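Local coordinates for transketolase (Campylobacter jejuni, PDB 3M7I), which belongs to the thiamine diphosphate-dependent transketolase family and holds thiamine diphosphate with a magnesium ion, and a phosphorylated ribofuranose, in pockets where two subunits meet, at residues A[29-34]-A[257-262]; A[151-156]-A[178-183]; A[416-421]-A[440-445]; A[474-479]-A[498-503]. All coordinates share one frame; numbering follows the deposited sequence.

Interaction 1: residues A[29-34]-A[257-262]; sequences SGHPGA and KSHGAP. With RP5 (5-O-phosphono-beta-D-ribofuranose), chain E; TPP (thiamine diphosphate), chain B.
The pocket that holds thiamine diphosphate and the ribofuranose RP5 is lined here by two histidines, H31 and H259. The two imidazoles project together into the pocket. H31 turns the edge of its ring to the face of H259 in an offset edge-to-face pair, with the planes at 78°. CD2 of H31 stands 3.5 Å from NE2 of H259. The carbonyl O of H259 lies at the edge of the H31 ring, 3.2 Å from H31 CB. H259 has CG anti to its backbone N (chi1 158°), and its ring reaches between both ligands. H259 NE2 faces RP5 O2 at a doubtfully short 2.4 Å. ND1 of H259 donates to two oxygens of the thiamine diphosphate, O1B at 3.2 Å and O3B at 3.1 Å. In the thiamine diphosphate binding domain this places H259 at the diphosphate end of the cofactor, where water 2 also joins H259 O and A34 N to O1B. H70 meets both histidine rings. Nearby the backbones meet at G33. G33 N makes a weak hydrogen bond to S258 O, 2.9 Å away. P32 CD sits 3.2 Å from A261 O. Water 1 accepts from G30 N and donates to G260 O, 2.8 Å away.

Interaction 2: residues A[151-156]-A[178-183]; sequences CLCGDG and FILIYD. With MG (magnesium ion), chain D; TPP (thiamine diphosphate), chain B.
Y182 crosses the D155 carboxylate at about a right angle, the ring and carboxylate planes being 86° apart. Its hydroxyl OH donates to D155 OD1 over 2.6 Å and meets that oxygen nearly along its C-O bond. A chi1 of 168° swings the Y182 ring away from its own N and past G154 to the carboxylate. The G154 carbonyl carbon lies at the ring edge. The other carboxylate oxygen, D155 OD2, binds the magnesium ion at 2.2 Å. One oxygen of D155 is thus held by the tyrosine while the other is on the metal. The cofactor oxygens O2A and O2B also bind this ion, as do water 3, N185 and I187. Water 3 accepts from D155 N and donates to D183 O. G156 N donates to cofactor O1A at 2.9 Å. G154-D155-G156, with N185 further on, fits the GDG...N metal and diphosphate motif of thiamine diphosphate enzymes. D157 OD2 accepts from G154 N. Strands 149-153 and 178-184 are parallel neighbours in a five-stranded sheet. Four backbone bonds join them, from C151 N to I179 O through to D183 N to C153 O. On one face, L180 CD1 touches both sulfurs, 3.6 Å from C151 SG and 3.7 Å from C153 SG. C153 SG also lies obliquely beside the Y182 ring. On the other face L152 and I181 run alongside each other, with L152 CD2 3.7 Å from I181 CB, and helix 220-231 packs on I181 through L227.

Interaction 3: residues A[416-421]-A[440-445]; sequences TFFIFS and FIFTHD. With TPP (thiamine diphosphate), chain C; RP5 (5-O-phosphono-beta-D-ribofuranose), chain F.
T416 meets strand 439-443 through its backbone. Its N donates to I441 O at 3.1 Å, and its O accepts from T443 N. F417 comes next and lies against H444. F417 CE1 sits over the centre of the imidazole, 3.4 Å from H444 CE1. The two rings are oblique, with planes at 33°. With its CG anti to the carbonyl carbon (chi1 -67°), the H444 ring spans from T443 to the RP5 phosphate. ND1 of H444 donates to T443 OG1 at 2.7 Å, and NE2 donates to RP5 O2X, also at 2.7 Å. The two bonds use both nitrogens and should fix the rotation of the ring. F418 N donates to T443 O at 2.8 Å. The F418 ring runs nearly parallel to F442 but is slid aside, so the two barely overlap; F418 CD1 is 3.5 Å from F442 CD2. D445 O lies at the edge of the F418 ring. I419 N is linked by water 4 to H444 O. F420 turns one face to the pyrimidine ring of thiamine diphosphate, with I419 CG2 over its opposite face. S421 ends the segment with CB over the face of F442, a CH-pi contact 19° off the ring normal. Its OG donates to F418 O at 2.6 Å, and that oxygen also accepts from S421 N. F465 of helix 461-467 packs on F418, F442 and S421. The two strands belong to the beta-alpha-beta unit 411-417, 425-434 and 439-443, whose strand ends carry cofactor and sugar-phosphate contacts in the pyrimidine binding domain.

Interaction 4: residues A[474-479]-A[498-503]; sequences FRPADG and FVLSRQ. With RP5 (5-O-phosphono-beta-D-ribofuranose), chain F.
The same chi1 (-61°) in F474 and F498, on paired residues facing the same side of the sheet, sends both rings out together. The planes are 26° apart but slid, and the rings barely overlap; F474 CD2 meets F498 CE1 at 4.1 Å, over one face of F498. The two residues pair in parallel at the edge of the six-stranded sheet of the pyrimidine binding domain, where 472-474 is the outermost strand. V499 N donates to F474 O at 2.8 Å. R475 extends past V499, its CD 4.0 Å from V499 CG1, which lies at the edge of the guanidinium. The guanidinium itself forms salt bridges to D445 and E539. P476 CG packs on L500 CD2 at 3.8 Å. Water 5 donates to P476 O and V499 O and so bridges the two backbones. After P476 and L500 the segments part, and 498-503 runs on to the sugar phosphate. R502 meets it edge-on, with NE donating to RP5 O2X at 2.7 Å and NH1 to RP5 O3X at 2.8 Å.

From the N terminus, interaction 1 opens first and closes only at 257-262, joining the segment that leads into helix 33-48 to the loop before helix 265-275. Interaction 2 opens and closes within that span and ties adjacent strands of the first parallel sheet. Both touch the same thiamine diphosphate, though their nearest atoms are about 5 Å apart. Interaction 3 opens later and closes a short loop around helix 425-434. Interaction 4 follows in series and closes another around helix 479-491. These two meet in the second parallel sheet, where strands 439-443 and 496-499 are neighbours, and both reach one RP5. H259 of the second subunit also binds that RP5. No loops cross.

Interaction 1: residues A[29-34]-A[257-262]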
# COMPACT_ATOMS: atom_id res chain seq x y z
N SER A 29 -7.96 26.43 -11.04
CA SER A 29 -7.61 25.09 -10.63
C SER A 29 -8.25 24.80 -9.30
O SER A 29 -8.33 25.64 -8.42
CB SER A 29 -6.08 24.99 -10.49
OG SER A 29 -5.67 23.71 -10.06
N GLY A 30 -8.71 23.57 -9.12
CA GLY A 30 -9.27 23.17 -7.83
C GLY A 30 -10.67 22.61 -7.88
O GLY A 30 -11.17 22.28 -8.99
N HIS A 31 -11.22 22.45 -6.70
CA HIS A 31 -12.41 21.62 -6.48
C HIS A 31 -13.46 22.45 -5.85
O HIS A 31 -13.39 22.69 -4.68
CB HIS A 31 -12.06 20.44 -5.62
CG HIS A 31 -10.96 19.59 -6.18
ND1 HIS A 31 -9.61 19.93 -6.04
CD2 HIS A 31 -10.98 18.38 -6.80
CE1 HIS A 31 -8.87 18.99 -6.62
NE2 HIS A 31 -9.67 18.03 -7.08
N PRO A 32 -14.42 22.97 -6.64
CA PRO A 32 -15.50 23.74 -6.03
C PRO A 32 -16.76 22.95 -5.56
O PRO A 32 -17.53 23.45 -4.72
CB PRO A 32 -15.90 24.71 -7.17
CG PRO A 32 -15.72 23.96 -8.35
CD PRO A 32 -14.56 22.96 -8.10
N GLY A 33 -16.94 21.74 -6.04
CA GLY A 33 -18.18 21.01 -5.75
C GLY A 33 -18.37 20.67 -4.32
O GLY A 33 -19.42 20.92 -3.73
N ALA A 34 -17.38 20.00 -3.75
CA ALA A 34 -17.46 19.60 -2.34
C ALA A 34 -17.55 20.80 -1.38
O ALA A 34 -18.42 20.82 -0.45
CB ALA A 34 -16.28 18.62 -1.96
N LYS A 257 -19.13 17.36 -13.26
CA LYS A 257 -18.19 18.34 -13.83
C LYS A 257 -17.75 19.38 -12.80
O LYS A 257 -16.73 20.07 -13.01
CB LYS A 257 -18.80 19.06 -15.04
CG LYS A 257 -19.05 18.15 -16.21
CD LYS A 257 -19.94 18.79 -17.34
CE LYS A 257 -20.37 17.67 -18.37
NZ LYS A 257 -21.28 18.16 -19.44
N SER A 258 -18.55 19.54 -11.74
CA SER A 258 -18.23 20.43 -10.61
C SER A 258 -17.22 19.87 -9.58
O SER A 258 -16.82 20.60 -8.66
CB SER A 258 -19.50 20.78 -9.82
OG SER A 258 -19.91 19.69 -9.02
N HIS A 259 -16.83 18.59 -9.72
CA HIS A 259 -15.97 17.98 -8.71
C HIS A 259 -14.64 18.69 -8.69
O HIS A 259 -14.14 19.05 -7.60
CB HIS A 259 -15.74 16.48 -8.95
CG HIS A 259 -14.51 15.97 -8.27
ND1 HIS A 259 -14.49 15.61 -6.95
CD2 HIS A 259 -13.24 15.80 -8.72
CE1 HIS A 259 -13.27 15.24 -6.61
NE2 HIS A 259 -12.48 15.36 -7.66
N GLY A 260 -14.10 18.85 -9.87
CA GLY A 260 -12.66 19.04 -10.07
C GLY A 260 -12.20 20.08 -11.06
O GLY A 260 -11.02 20.08 -11.46
N ALA A 261 -13.05 21.04 -11.35
CA ALA A 261 -12.69 22.12 -12.29
C ALA A 261 -13.47 23.36 -11.89
O ALA A 261 -14.54 23.24 -11.28
CB ALA A 261 -13.00 21.71 -13.76
N PRO A 262 -12.94 24.55 -12.20
CA PRO A 262 -13.60 25.78 -11.83
C PRO A 262 -15.06 25.84 -12.32
O PRO A 262 -15.38 25.26 -13.39
CB PRO A 262 -12.79 26.81 -12.57
CG PRO A 262 -11.43 26.23 -12.66
CD PRO A 262 -11.62 24.78 -12.84
C1 RP5 E . -7.85 15.42 -8.30
O4 RP5 E . -7.31 15.02 -9.53
C2 RP5 E . -9.24 15.93 -8.60
O2 RP5 E . -10.14 14.94 -8.16
C3 RP5 E . -9.25 16.27 -10.09
O3 RP5 E . -10.42 15.91 -10.79
C4 RP5 E . -8.11 15.45 -10.61
C5 RP5 E . -7.24 16.29 -11.50
O5 RP5 E . -7.93 16.39 -12.74
P' RP5 E . -6.97 16.41 -13.97
O1X RP5 E . -7.30 15.40 -15.03
O2X RP5 E . -5.49 16.25 -13.30
O3X RP5 E . -7.07 17.80 -14.81
O1 RP5 E . -7.09 16.49 -7.77
N1' TPP B . -7.25 7.73 -4.68
C2' TPP B . -6.87 8.17 -3.49
CM2 TPP B . -6.35 7.23 -2.43
N3' TPP B . -6.87 9.48 -3.26
C4' TPP B . -7.23 10.38 -4.17
N4' TPP B . -7.19 11.67 -3.81
C5' TPP B . -7.73 9.93 -5.47
C6' TPP B . -7.68 8.57 -5.64
C7' TPP B . -8.17 10.85 -6.57
N3 TPP B . -9.38 11.54 -6.19
C2 TPP B . -9.48 12.79 -5.74
S1 TPP B . -11.10 13.24 -5.24
C5 TPP B . -11.64 11.69 -5.81
C4 TPP B . -10.56 10.89 -6.23
CM4 TPP B . -10.83 9.49 -6.73
C6 TPP B . -13.05 11.19 -5.80
C7 TPP B . -13.92 12.15 -5.09
O7 TPP B . -15.05 11.42 -4.75
PA TPP B . -15.83 11.99 -3.52
O1A TPP B . -15.15 11.68 -2.23
O2A TPP B . -17.19 11.39 -3.70
O3A TPP B . -15.71 13.58 -3.67
PB TPP B . -16.82 14.56 -4.31
O1B TPP B . -16.15 15.89 -4.25
O2B TPP B . -18.12 14.29 -3.56
O3B TPP B . -16.91 14.18 -5.76
O HOH W 1 -8.64 21.38 -10.98
O HOH W 2 -15.40 18.38 -5.22

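Interaction 2: residues A[151-156]-A[178-183]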
# COMPACT_ATOMS: atom_id res chain seq x y z
N CYS A 151 -14.75 14.63 11.81
CA CYS A 151 -14.20 14.32 10.51
C CYS A 151 -15.24 14.49 9.42
O CYS A 151 -16.31 13.93 9.47
CB CYS A 151 -13.57 12.90 10.51
SG CYS A 151 -12.79 12.42 8.98
N LEU A 152 -14.91 15.26 8.39
CA LEU A 152 -15.72 15.36 7.19
C LEU A 152 -15.14 14.42 6.13
O LEU A 152 -13.89 14.50 5.83
CB LEU A 152 -15.68 16.80 6.68
CG LEU A 152 -16.26 17.90 7.54
CD1 LEU A 152 -16.10 19.16 6.74
CD2 LEU A 152 -17.77 17.71 7.85
N CYS A 153 -15.95 13.51 5.60
CA CYS A 153 -15.47 12.59 4.54
C CYS A 153 -16.45 12.52 3.38
O CYS A 153 -17.55 13.06 3.45
CB CYS A 153 -15.11 11.22 5.11
SG CYS A 153 -16.59 10.29 5.58
N GLY A 154 -16.03 11.91 2.29
CA GLY A 154 -16.86 11.78 1.11
C GLY A 154 -16.99 10.33 0.69
O GLY A 154 -16.48 9.45 1.38
N ASP A 155 -17.60 10.10 -0.45
CA ASP A 155 -17.76 8.76 -1.01
C ASP A 155 -16.41 8.07 -1.16
O ASP A 155 -16.26 6.86 -0.93
CB ASP A 155 -18.45 8.83 -2.36
CG ASP A 155 -19.86 9.42 -2.24
OD1 ASP A 155 -20.66 8.80 -1.52
OD2 ASP A 155 -20.13 10.48 -2.79
N GLY A 156 -15.44 8.85 -1.58
CA GLY A 156 -14.16 8.25 -1.89
C GLY A 156 -13.51 7.70 -0.66
O GLY A 156 -12.83 6.65 -0.70
N PHE A 178 -15.78 10.60 18.85
CA PHE A 178 -15.50 10.61 17.43
C PHE A 178 -16.82 10.80 16.75
O PHE A 178 -17.78 9.98 16.93
CB PHE A 178 -14.88 9.28 17.01
CG PHE A 178 -14.66 9.13 15.55
CD1 PHE A 178 -14.07 10.17 14.83
CD2 PHE A 178 -14.97 7.97 14.88
CE1 PHE A 178 -13.85 10.04 13.47
CE2 PHE A 178 -14.70 7.85 13.51
CZ PHE A 178 -14.14 8.90 12.83
N ILE A 179 -16.88 11.86 15.99
CA ILE A 179 -18.00 12.14 15.13
C ILE A 179 -17.62 12.24 13.65
O ILE A 179 -16.86 13.20 13.22
CB ILE A 179 -18.69 13.46 15.58
CG1 ILE A 179 -19.20 13.32 17.00
CG2 ILE A 179 -19.79 13.80 14.62
CD1 ILE A 179 -19.60 14.65 17.70
N LEU A 180 -18.18 11.34 12.86
CA LEU A 180 -17.88 11.22 11.42
C LEU A 180 -19.02 11.71 10.58
O LEU A 180 -20.15 11.16 10.69
CB LEU A 180 -17.51 9.77 11.01
CG LEU A 180 -17.09 9.56 9.55
CD1 LEU A 180 -15.71 10.29 9.16
CD2 LEU A 180 -16.90 7.99 9.23
N ILE A 181 -18.76 12.76 9.80
CA ILE A 181 -19.78 13.38 8.93
C ILE A 181 -19.54 13.04 7.46
O ILE A 181 -18.56 13.53 6.75
CB ILE A 181 -19.91 14.95 9.11
CG1 ILE A 181 -20.00 15.33 10.59
CG2 ILE A 181 -21.09 15.52 8.19
CD1 ILE A 181 -19.79 16.84 10.86
N TYR A 182 -20.41 12.18 6.95
CA TYR A 182 -20.33 11.68 5.56
C TYR A 182 -21.12 12.53 4.61
O TYR A 182 -22.36 12.53 4.64
CB TYR A 182 -20.71 10.19 5.49
CG TYR A 182 -20.96 9.51 4.14
CD1 TYR A 182 -20.23 9.82 3.01
CD2 TYR A 182 -21.91 8.46 4.03
CE1 TYR A 182 -20.44 9.20 1.81
CE2 TYR A 182 -22.13 7.83 2.87
CZ TYR A 182 -21.36 8.14 1.75
OH TYR A 182 -21.56 7.49 0.55
N ASP A 183 -20.39 13.18 3.72
CA ASP A 183 -20.96 13.94 2.62
C ASP A 183 -21.48 13.02 1.52
O ASP A 183 -20.78 12.71 0.56
CB ASP A 183 -19.87 14.88 2.04
CG ASP A 183 -20.41 15.89 1.09
OD1 ASP A 183 -21.64 16.11 1.17
OD2 ASP A 183 -19.63 16.47 0.30
MG MG D . -19.17 12.30 -3.55
N1' TPP B . -7.25 7.73 -4.68
C2' TPP B . -6.87 8.17 -3.49
CM2 TPP B . -6.35 7.23 -2.43
N3' TPP B . -6.87 9.48 -3.26
C4' TPP B . -7.23 10.38 -4.17
N4' TPP B . -7.19 11.67 -3.81
C5' TPP B . -7.73 9.93 -5.47
C6' TPP B . -7.68 8.57 -5.64
C7' TPP B . -8.17 10.85 -6.57
N3 TPP B . -9.38 11.54 -6.19
C2 TPP B . -9.48 12.79 -5.74
S1 TPP B . -11.10 13.24 -5.24
C5 TPP B . -11.64 11.69 -5.81
C4 TPP B . -10.56 10.89 -6.23
CM4 TPP B . -10.83 9.49 -6.73
C6 TPP B . -13.05 11.19 -5.80
C7 TPP B . -13.92 12.15 -5.09
O7 TPP B . -15.05 11.42 -4.75
PA TPP B . -15.83 11.99 -3.52
O1A TPP B . -15.15 11.68 -2.23
O2A TPP B . -17.19 11.39 -3.70
O3A TPP B . -15.71 13.58 -3.67
PB TPP B . -16.82 14.56 -4.31
O1B TPP B . -16.15 15.89 -4.25
O2B TPP B . -18.12 14.29 -3.56
O3B TPP B . -16.91 14.18 -5.76
O HOH W 3 -18.89 12.77 -1.50

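Interaction 3: residues A[416-421]-A[440-445]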
# COMPACT_ATOMS: atom_id res chain seq x y z
N THR A 416 5.38 -4.03 11.90
CA THR A 416 5.04 -5.17 11.07
C THR A 416 6.33 -5.78 10.44
O THR A 416 7.43 -5.26 10.72
CB THR A 416 3.98 -4.81 9.99
OG1 THR A 416 3.54 -6.00 9.36
CG2 THR A 416 4.51 -3.69 9.02
N PHE A 417 6.16 -6.84 9.64
CA PHE A 417 7.26 -7.40 8.81
C PHE A 417 7.58 -6.36 7.72
O PHE A 417 6.71 -5.66 7.19
CB PHE A 417 6.93 -8.70 8.12
CG PHE A 417 6.68 -9.87 9.03
CD1 PHE A 417 7.30 -9.94 10.28
CD2 PHE A 417 5.88 -10.87 8.63
CE1 PHE A 417 7.06 -11.05 11.09
CE2 PHE A 417 5.63 -12.00 9.47
CZ PHE A 417 6.26 -12.06 10.65
N PHE A 418 8.85 -6.23 7.37
CA PHE A 418 9.21 -5.24 6.38
C PHE A 418 8.50 -5.44 5.05
O PHE A 418 8.18 -4.42 4.38
CB PHE A 418 10.75 -5.31 6.17
CG PHE A 418 11.38 -4.20 5.35
CD1 PHE A 418 10.92 -2.91 5.34
CD2 PHE A 418 12.59 -4.46 4.73
CE1 PHE A 418 11.56 -1.92 4.65
CE2 PHE A 418 13.29 -3.45 4.09
CZ PHE A 418 12.78 -2.18 4.07
N ILE A 419 8.19 -6.70 4.68
CA ILE A 419 7.49 -6.93 3.45
C ILE A 419 6.11 -6.23 3.51
O ILE A 419 5.65 -5.71 2.50
CB ILE A 419 7.36 -8.43 3.06
CG1 ILE A 419 6.80 -8.56 1.65
CG2 ILE A 419 6.54 -9.19 4.10
CD1 ILE A 419 7.42 -7.78 0.56
N PHE A 420 5.47 -6.23 4.66
CA PHE A 420 4.16 -5.61 4.77
C PHE A 420 4.21 -4.11 5.11
O PHE A 420 3.15 -3.50 5.28
CB PHE A 420 3.27 -6.44 5.70
CG PHE A 420 3.20 -7.90 5.32
CD1 PHE A 420 2.96 -8.28 4.06
CD2 PHE A 420 3.39 -8.89 6.27
CE1 PHE A 420 2.91 -9.68 3.66
CE2 PHE A 420 3.36 -10.26 5.90
CZ PHE A 420 3.13 -10.62 4.60
N SER A 421 5.39 -3.46 4.99
CA SER A 421 5.49 -2.03 5.01
C SER A 421 4.71 -1.58 3.78
O SER A 421 4.25 -0.45 3.75
CB SER A 421 6.99 -1.56 4.86
OG SER A 421 7.56 -2.03 3.68
N PHE A 440 8.86 3.58 12.72
CA PHE A 440 8.39 2.41 11.98
C PHE A 440 9.30 1.26 12.25
O PHE A 440 10.50 1.35 12.02
CB PHE A 440 8.30 2.74 10.46
CG PHE A 440 7.18 3.71 10.13
CD1 PHE A 440 5.95 3.27 9.74
CD2 PHE A 440 7.39 5.08 10.29
CE1 PHE A 440 4.93 4.19 9.46
CE2 PHE A 440 6.40 6.01 10.04
CZ PHE A 440 5.18 5.54 9.59
N ILE A 441 8.74 0.20 12.81
CA ILE A 441 9.53 -0.99 13.14
C ILE A 441 9.23 -2.14 12.15
O ILE A 441 8.14 -2.68 12.06
CB ILE A 441 9.21 -1.44 14.61
CG1 ILE A 441 9.27 -0.25 15.59
CG2 ILE A 441 10.03 -2.65 14.99
CD1 ILE A 441 10.57 0.47 15.59
N PHE A 442 10.25 -2.48 11.34
CA PHE A 442 10.09 -3.44 10.28
C PHE A 442 11.11 -4.61 10.48
O PHE A 442 12.31 -4.50 10.14
CB PHE A 442 10.38 -2.79 8.91
CG PHE A 442 9.44 -1.68 8.52
CD1 PHE A 442 8.11 -1.68 8.85
CD2 PHE A 442 9.95 -0.58 7.81
CE1 PHE A 442 7.27 -0.64 8.43
CE2 PHE A 442 9.12 0.46 7.39
CZ PHE A 442 7.78 0.44 7.75
N THR A 443 10.60 -5.72 10.95
CA THR A 443 11.40 -6.94 11.14
C THR A 443 11.41 -7.83 9.92
O THR A 443 10.73 -7.60 8.93
CB THR A 443 11.00 -7.68 12.45
OG1 THR A 443 9.78 -8.42 12.27
CG2 THR A 443 10.98 -6.65 13.66
N HIS A 444 12.18 -8.92 9.98
CA HIS A 444 12.13 -9.91 8.90
C HIS A 444 12.58 -9.27 7.57
O HIS A 444 11.94 -9.35 6.54
CB HIS A 444 10.74 -10.56 8.85
CG HIS A 444 10.45 -11.41 10.05
ND1 HIS A 444 10.44 -10.91 11.35
CD2 HIS A 444 10.08 -12.71 10.13
CE1 HIS A 444 10.15 -11.90 12.18
NE2 HIS A 444 9.91 -13.00 11.47
N ASP A 445 13.75 -8.72 7.63
CA ASP A 445 14.16 -7.75 6.61
C ASP A 445 14.64 -8.32 5.28
O ASP A 445 14.93 -7.54 4.36
CB ASP A 445 15.24 -6.84 7.12
CG ASP A 445 16.58 -7.53 7.34
OD1 ASP A 445 16.64 -8.69 7.81
OD2 ASP A 445 17.63 -6.87 7.06
N1' TPP C . 0.02 -9.01 7.28
C2' TPP C . -0.31 -9.45 6.08
CM2 TPP C . -0.88 -8.51 5.03
N3' TPP C . -0.05 -10.71 5.75
C4' TPP C . 0.52 -11.57 6.58
N4' TPP C . 0.73 -12.81 6.14
C5' TPP C . 0.83 -11.15 7.94
C6' TPP C . 0.56 -9.83 8.20
C7' TPP C . 1.48 -12.04 8.98
N3 TPP C . 0.57 -13.10 9.36
C2 TPP C . 0.61 -14.36 8.93
S1 TPP C . -0.74 -15.34 9.50
C5 TPP C . -1.25 -13.97 10.44
C4 TPP C . -0.45 -12.84 10.19
CM4 TPP C . -0.76 -11.55 10.89
C6 TPP C . -2.42 -13.94 11.36
C7 TPP C . -3.20 -15.18 11.24
O7 TPP C . -4.45 -14.88 11.76
PA TPP C . -5.60 -15.78 11.23
O1A TPP C . -6.00 -15.43 9.84
O2A TPP C . -6.65 -15.62 12.27
O3A TPP C . -4.93 -17.24 11.09
PB TPP C . -5.04 -18.44 12.17
O1B TPP C . -4.19 -19.50 11.56
O2B TPP C . -6.53 -18.66 12.43
O3B TPP C . -4.33 -17.95 13.40
C1 RP5 F . 4.18 -16.06 9.62
O4 RP5 F . 5.21 -15.40 10.29
C2 RP5 F . 3.52 -16.94 10.66
O2 RP5 F . 2.29 -16.34 10.98
C3 RP5 F . 4.53 -17.11 11.78
O3 RP5 F . 4.01 -17.04 13.09
C4 RP5 F . 5.43 -15.92 11.57
C5 RP5 F . 6.86 -16.35 11.64
O5 RP5 F . 7.17 -16.53 13.01
P' RP5 F . 8.63 -16.12 13.37
O1X RP5 F . 8.74 -15.14 14.51
O2X RP5 F . 9.23 -15.59 11.95
O3X RP5 F . 9.50 -17.37 13.93
O1 RP5 F . 4.73 -16.91 8.62
O HOH W 4 9.35 -9.18 5.83

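Interaction 4: residues A[474-479]-A[498-503]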
# COMPACT_ATOMS: atom_id res chain seq x y z
N PHE A 474 17.13 3.06 8.92
CA PHE A 474 18.24 2.40 9.63
C PHE A 474 18.15 0.90 9.49
O PHE A 474 17.09 0.28 9.65
CB PHE A 474 18.26 2.73 11.15
CG PHE A 474 18.43 4.17 11.47
CD1 PHE A 474 19.67 4.75 11.41
CD2 PHE A 474 17.38 4.95 11.80
CE1 PHE A 474 19.83 6.05 11.65
CE2 PHE A 474 17.58 6.31 12.05
CZ PHE A 474 18.81 6.83 11.98
N ARG A 475 19.31 0.31 9.15
CA ARG A 475 19.42 -1.11 9.04
C ARG A 475 20.64 -1.53 9.86
O ARG A 475 21.79 -1.76 9.31
CB ARG A 475 19.47 -1.54 7.60
CG ARG A 475 19.53 -3.05 7.37
CD ARG A 475 19.29 -3.48 5.91
NE ARG A 475 19.18 -4.91 5.78
CZ ARG A 475 20.07 -5.73 5.21
NH1 ARG A 475 21.21 -5.27 4.68
NH2 ARG A 475 19.82 -7.02 5.19
N PRO A 476 20.41 -1.66 11.21
CA PRO A 476 21.55 -1.92 12.09
C PRO A 476 22.15 -3.30 11.95
O PRO A 476 21.44 -4.28 11.75
CB PRO A 476 20.98 -1.72 13.50
CG PRO A 476 19.57 -2.03 13.38
CD PRO A 476 19.17 -1.46 12.00
N ALA A 477 23.48 -3.37 12.01
CA ALA A 477 24.15 -4.65 11.92
C ALA A 477 24.18 -5.42 13.25
O ALA A 477 24.38 -6.64 13.28
CB ALA A 477 25.63 -4.44 11.38
N ASP A 478 24.06 -4.70 14.34
CA ASP A 478 24.06 -5.32 15.69
C ASP A 478 23.34 -4.45 16.70
O ASP A 478 22.77 -3.43 16.34
CB ASP A 478 25.54 -5.63 16.09
CG ASP A 478 26.34 -4.40 16.53
OD1 ASP A 478 25.84 -3.22 16.46
OD2 ASP A 478 27.54 -4.61 16.98
N GLY A 479 23.33 -4.85 17.98
CA GLY A 479 22.59 -4.12 19.01
C GLY A 479 23.09 -2.72 19.25
O GLY A 479 22.33 -1.81 19.48
N PHE A 498 13.15 1.33 11.21
CA PHE A 498 14.14 0.41 11.68
C PHE A 498 13.95 -0.93 10.96
O PHE A 498 12.88 -1.57 11.05
CB PHE A 498 14.10 0.24 13.21
CG PHE A 498 14.37 1.50 13.94
CD1 PHE A 498 15.64 1.79 14.39
CD2 PHE A 498 13.37 2.47 14.08
CE1 PHE A 498 15.91 2.98 15.07
CE2 PHE A 498 13.62 3.64 14.76
CZ PHE A 498 14.92 3.93 15.21
N VAL A 499 14.97 -1.37 10.25
CA VAL A 499 14.88 -2.52 9.39
C VAL A 499 15.73 -3.58 10.06
O VAL A 499 16.94 -3.45 10.15
CB VAL A 499 15.40 -2.21 7.97
CG1 VAL A 499 15.45 -3.48 7.10
CG2 VAL A 499 14.52 -1.09 7.32
N LEU A 500 15.06 -4.61 10.52
CA LEU A 500 15.59 -5.55 11.53
C LEU A 500 15.51 -7.03 11.09
O LEU A 500 14.66 -7.41 10.35
CB LEU A 500 14.79 -5.33 12.85
CG LEU A 500 14.73 -3.88 13.28
CD1 LEU A 500 13.57 -3.66 14.35
CD2 LEU A 500 16.10 -3.48 13.75
N SER A 501 16.47 -7.85 11.53
CA SER A 501 16.54 -9.22 11.12
C SER A 501 15.70 -10.19 11.94
O SER A 501 15.54 -9.97 13.16
CB SER A 501 17.96 -9.77 11.24
OG SER A 501 18.40 -9.82 12.60
N ARG A 502 15.25 -11.25 11.31
CA ARG A 502 14.66 -12.40 12.04
C ARG A 502 15.78 -13.19 12.68
O ARG A 502 15.69 -13.59 13.83
CB ARG A 502 13.90 -13.28 11.08
CG ARG A 502 13.26 -14.52 11.72
CD ARG A 502 12.63 -15.43 10.69
NE ARG A 502 11.76 -16.42 11.29
CZ ARG A 502 11.97 -17.73 11.31
NH1 ARG A 502 11.07 -18.51 11.94
NH2 ARG A 502 13.01 -18.27 10.69
N GLN A 503 16.88 -13.35 11.93
CA GLN A 503 17.92 -14.28 12.35
C GLN A 503 19.01 -13.60 13.17
O GLN A 503 19.25 -12.38 13.10
CB GLN A 503 18.56 -14.96 11.13
CG GLN A 503 19.57 -14.06 10.36
CD GLN A 503 18.98 -13.07 9.31
OE1 GLN A 503 19.75 -12.50 8.47
NE2 GLN A 503 17.65 -12.88 9.31
C1 RP5 F . 4.18 -16.06 9.62
O4 RP5 F . 5.21 -15.40 10.29
C2 RP5 F . 3.52 -16.94 10.66
O2 RP5 F . 2.29 -16.34 10.98
C3 RP5 F . 4.53 -17.11 11.78
O3 RP5 F . 4.01 -17.04 13.09
C4 RP5 F . 5.43 -15.92 11.57
C5 RP5 F . 6.86 -16.35 11.64
O5 RP5 F . 7.17 -16.53 13.01
P' RP5 F . 8.63 -16.12 13.37
O1X RP5 F . 8.74 -15.14 14.51
O2X RP5 F . 9.23 -15.59 11.95
O3X RP5 F . 9.50 -17.37 13.93
O1 RP5 F . 4.73 -16.91 8.62
O HOH W 5 19.07 -5.16 11.08